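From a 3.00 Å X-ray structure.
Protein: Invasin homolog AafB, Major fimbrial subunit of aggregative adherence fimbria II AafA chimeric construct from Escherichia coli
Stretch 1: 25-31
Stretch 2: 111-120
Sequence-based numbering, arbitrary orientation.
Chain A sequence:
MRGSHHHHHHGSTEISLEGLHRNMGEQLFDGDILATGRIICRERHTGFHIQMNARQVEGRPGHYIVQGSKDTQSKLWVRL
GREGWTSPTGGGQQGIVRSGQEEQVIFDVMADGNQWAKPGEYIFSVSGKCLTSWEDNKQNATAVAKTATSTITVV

Stretch 1 (25-31) GEQLFDG
Stretch 2 (111-120) ADGNQWAKPG

The two stretches run antiparallel and pair along their backbones, with CA atoms facing each other in the register Glu-26 to Ala-117, Gln-27 to Trp-116, Leu-28 to Gln-115, Phe-29 to Asn-114 and Asp-30 to Gly-113. The pairing buries 711 Å², both sides summed. True strand is short, residues 27-28 against 115-116, and the flanking segments are held by further hydrogen bonds.

Gly-25 (phi/psi -86/172) leads in without contact. Glu-26 (-79/-25) turns the chain and starts the ladder: its O accepts from Ala-117 N at 2.7 Å and also lies 3.3 Å from Trp-116 CA, a CA-H...O contact. Its CB points sideways, and the side chain (chi1 -132°, chi2 t) extends until OE1 is 3.6 Å from Pro-119 CG.

Gln-27 (-99/115) and Trp-116 (-110/109) form a non-hydrogen-bonded pair, CA to CA 4.6 Å, with both side chains on the same face. Gln-27 is fully extended (chi1 and chi2 both t) and Trp-116 has chi1 m, chi2 80°, so the aliphatic part of the glutamine lies over the indole. Gln-27 CB sits 3.8 Å from the centroid of the Trp-116 six-membered ring (CD2, CE2, CE3, CZ2, CZ3, CH2), 7° off its normal, a CH-pi contact. A long side chain with methylenes and a polar end suits this exposed place.

Leu-28 (-107/146) pairs with Gln-115 (-159/158), CA to CA 5.2 Å, in a hydrogen-bonded pair: Leu-28 N donates to Gln-115 O at 2.8 Å, and Gln-115 N to Leu-28 O at 3.0 Å, both at 166°. On the face opposite Gln-27, buried Leu-28 (chi1 m, chi2 p) spans two alanines, with CB 4.2 Å from Ala-111 CB and CD1 4.2 Å from Ala-117 CB. Its branched apolar chain suits this setting, and the small alanines sit beside it.

Phe-29 (-113/151; chi1 m, chi2 -87°) points away overall, yet its CB is 3.4 Å from Asn-114 OD1, and its O is 3.4 Å from Ala-111 CB.

Beyond the strands, side chains join the hydrogen bonding. Asp-30 N (-50/135) donates to Asn-114 OD1 at 2.8 Å, the asparagine (-64/139) having chi1 m. In turn Asp-30, chi1 t, accepts at OD1 from Gly-113 N at 2.7 Å. Gly-113 has phi/psi 75/159, and positive phi favours glycine.

Finally, Gly-31 N donates to Ala-111 O at 2.9 Å. At 88/-21, a CB would jam against the preceding carbonyl O, so glycine fits.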

# COMPACT_ATOMS: atom_id res chain seq x y z
N GLY A 25 9.60 -15.32 4.03
CA GLY A 25 10.86 -15.52 4.77
C GLY A 25 11.28 -14.26 5.51
O GLY A 25 10.68 -13.20 5.32
N GLU A 26 12.30 -14.36 6.34
CA GLU A 26 12.73 -13.25 7.19
C GLU A 26 13.56 -12.20 6.45
O GLU A 26 13.60 -11.04 6.85
CB GLU A 26 13.50 -13.77 8.40
CG GLU A 26 13.04 -13.18 9.73
CD GLU A 26 13.46 -14.03 10.91
OE1 GLU A 26 13.10 -15.22 10.95
OE2 GLU A 26 14.15 -13.50 11.81
N GLN A 27 14.23 -12.61 5.38
CA GLN A 27 15.11 -11.71 4.64
C GLN A 27 14.40 -11.16 3.41
O GLN A 27 14.06 -11.91 2.49
CB GLN A 27 16.42 -12.42 4.25
CG GLN A 27 17.44 -11.49 3.60
CD GLN A 27 18.73 -12.19 3.19
OE1 GLN A 27 18.78 -13.41 3.06
NE2 GLN A 27 19.78 -11.40 2.99
N LEU A 28 14.18 -9.85 3.40
CA LEU A 28 13.50 -9.16 2.32
C LEU A 28 14.47 -8.35 1.48
O LEU A 28 15.45 -7.80 2.01
CB LEU A 28 12.42 -8.23 2.89
CG LEU A 28 11.06 -8.75 3.38
CD1 LEU A 28 11.15 -9.91 4.35
CD2 LEU A 28 10.36 -7.59 4.07
N PHE A 29 14.21 -8.27 0.18
CA PHE A 29 15.05 -7.49 -0.72
C PHE A 29 14.29 -6.30 -1.28
O PHE A 29 13.07 -6.35 -1.40
CB PHE A 29 15.60 -8.37 -1.84
CG PHE A 29 16.44 -9.53 -1.35
CD1 PHE A 29 17.81 -9.37 -1.10
CD2 PHE A 29 15.85 -10.77 -1.12
CE1 PHE A 29 18.58 -10.44 -0.63
CE2 PHE A 29 16.62 -11.85 -0.66
CZ PHE A 29 17.99 -11.68 -0.40
N ASP A 30 15.01 -5.22 -1.59
CA ASP A 30 14.38 -4.02 -2.15
C ASP A 30 13.49 -4.39 -3.34
O ASP A 30 13.86 -5.21 -4.19
CB ASP A 30 15.42 -3.02 -2.60
CG ASP A 30 14.81 -1.70 -3.02
OD1 ASP A 30 14.11 -1.08 -2.20
OD2 ASP A 30 15.02 -1.27 -4.17
N GLY A 31 12.29 -3.83 -3.37
CA GLY A 31 11.40 -4.08 -4.48
C GLY A 31 10.50 -5.30 -4.35
O GLY A 31 9.48 -5.37 -5.04
N ALA A 111 8.77 -4.05 -0.34
CA ALA A 111 9.85 -3.89 0.61
C ALA A 111 10.70 -2.71 0.18
O ALA A 111 11.16 -2.66 -0.97
CB ALA A 111 10.69 -5.15 0.66
N ASP A 112 10.89 -1.77 1.11
CA ASP A 112 11.66 -0.55 0.87
C ASP A 112 13.09 -0.74 1.38
O ASP A 112 13.38 -0.57 2.57
CB ASP A 112 10.98 0.63 1.56
CG ASP A 112 11.35 1.97 0.97
OD1 ASP A 112 11.98 1.98 -0.11
OD2 ASP A 112 11.00 3.01 1.59
N GLY A 113 13.99 -1.09 0.46
CA GLY A 113 15.37 -1.46 0.78
C GLY A 113 15.47 -2.85 1.41
O GLY A 113 14.47 -3.36 1.95
N ASN A 114 16.66 -3.45 1.35
CA ASN A 114 16.90 -4.76 1.97
C ASN A 114 16.74 -4.69 3.47
O ASN A 114 17.19 -3.73 4.10
CB ASN A 114 18.29 -5.27 1.66
CG ASN A 114 18.48 -5.62 0.22
OD1 ASN A 114 17.52 -5.92 -0.49
ND2 ASN A 114 19.72 -5.60 -0.24
N GLN A 115 16.11 -5.71 4.05
CA GLN A 115 15.86 -5.74 5.49
C GLN A 115 15.60 -7.15 6.01
O GLN A 115 15.19 -8.05 5.26
CB GLN A 115 14.70 -4.81 5.87
CG GLN A 115 13.43 -5.05 5.07
CD GLN A 115 12.43 -3.92 5.21
OE1 GLN A 115 12.27 -3.10 4.31
NE2 GLN A 115 11.75 -3.87 6.34
N TRP A 116 15.83 -7.34 7.31
CA TRP A 116 15.55 -8.59 7.98
C TRP A 116 14.37 -8.36 8.90
O TRP A 116 14.50 -7.68 9.92
CB TRP A 116 16.77 -9.04 8.78
CG TRP A 116 17.89 -9.54 7.92
CD1 TRP A 116 18.80 -8.78 7.24
CD2 TRP A 116 18.22 -10.90 7.64
NE1 TRP A 116 19.67 -9.59 6.55
CE2 TRP A 116 19.33 -10.89 6.77
CE3 TRP A 116 17.67 -12.13 8.02
CZ2 TRP A 116 19.92 -12.06 6.29
CZ3 TRP A 116 18.25 -13.30 7.54
CH2 TRP A 116 19.36 -13.25 6.68
N ALA A 117 13.21 -8.92 8.54
CA ALA A 117 11.98 -8.71 9.31
C ALA A 117 11.91 -9.69 10.46
O ALA A 117 12.13 -10.88 10.26
CB ALA A 117 10.77 -8.87 8.42
N LYS A 118 11.60 -9.20 11.65
CA LYS A 118 11.28 -10.07 12.78
C LYS A 118 10.06 -10.91 12.39
O LYS A 118 9.18 -10.42 11.67
CB LYS A 118 11.00 -9.24 14.03
N PRO A 119 10.01 -12.17 12.85
CA PRO A 119 8.84 -12.98 12.50
C PRO A 119 7.57 -12.44 13.16
O PRO A 119 7.65 -11.74 14.19
CB PRO A 119 9.18 -14.37 13.07
CG PRO A 119 10.61 -14.33 13.39
CD PRO A 119 10.93 -12.90 13.72
N GLY A 120 6.43 -12.75 12.57
CA GLY A 120 5.16 -12.30 13.11
C GLY A 120 4.20 -11.84 12.04
O GLY A 120 4.33 -12.20 10.86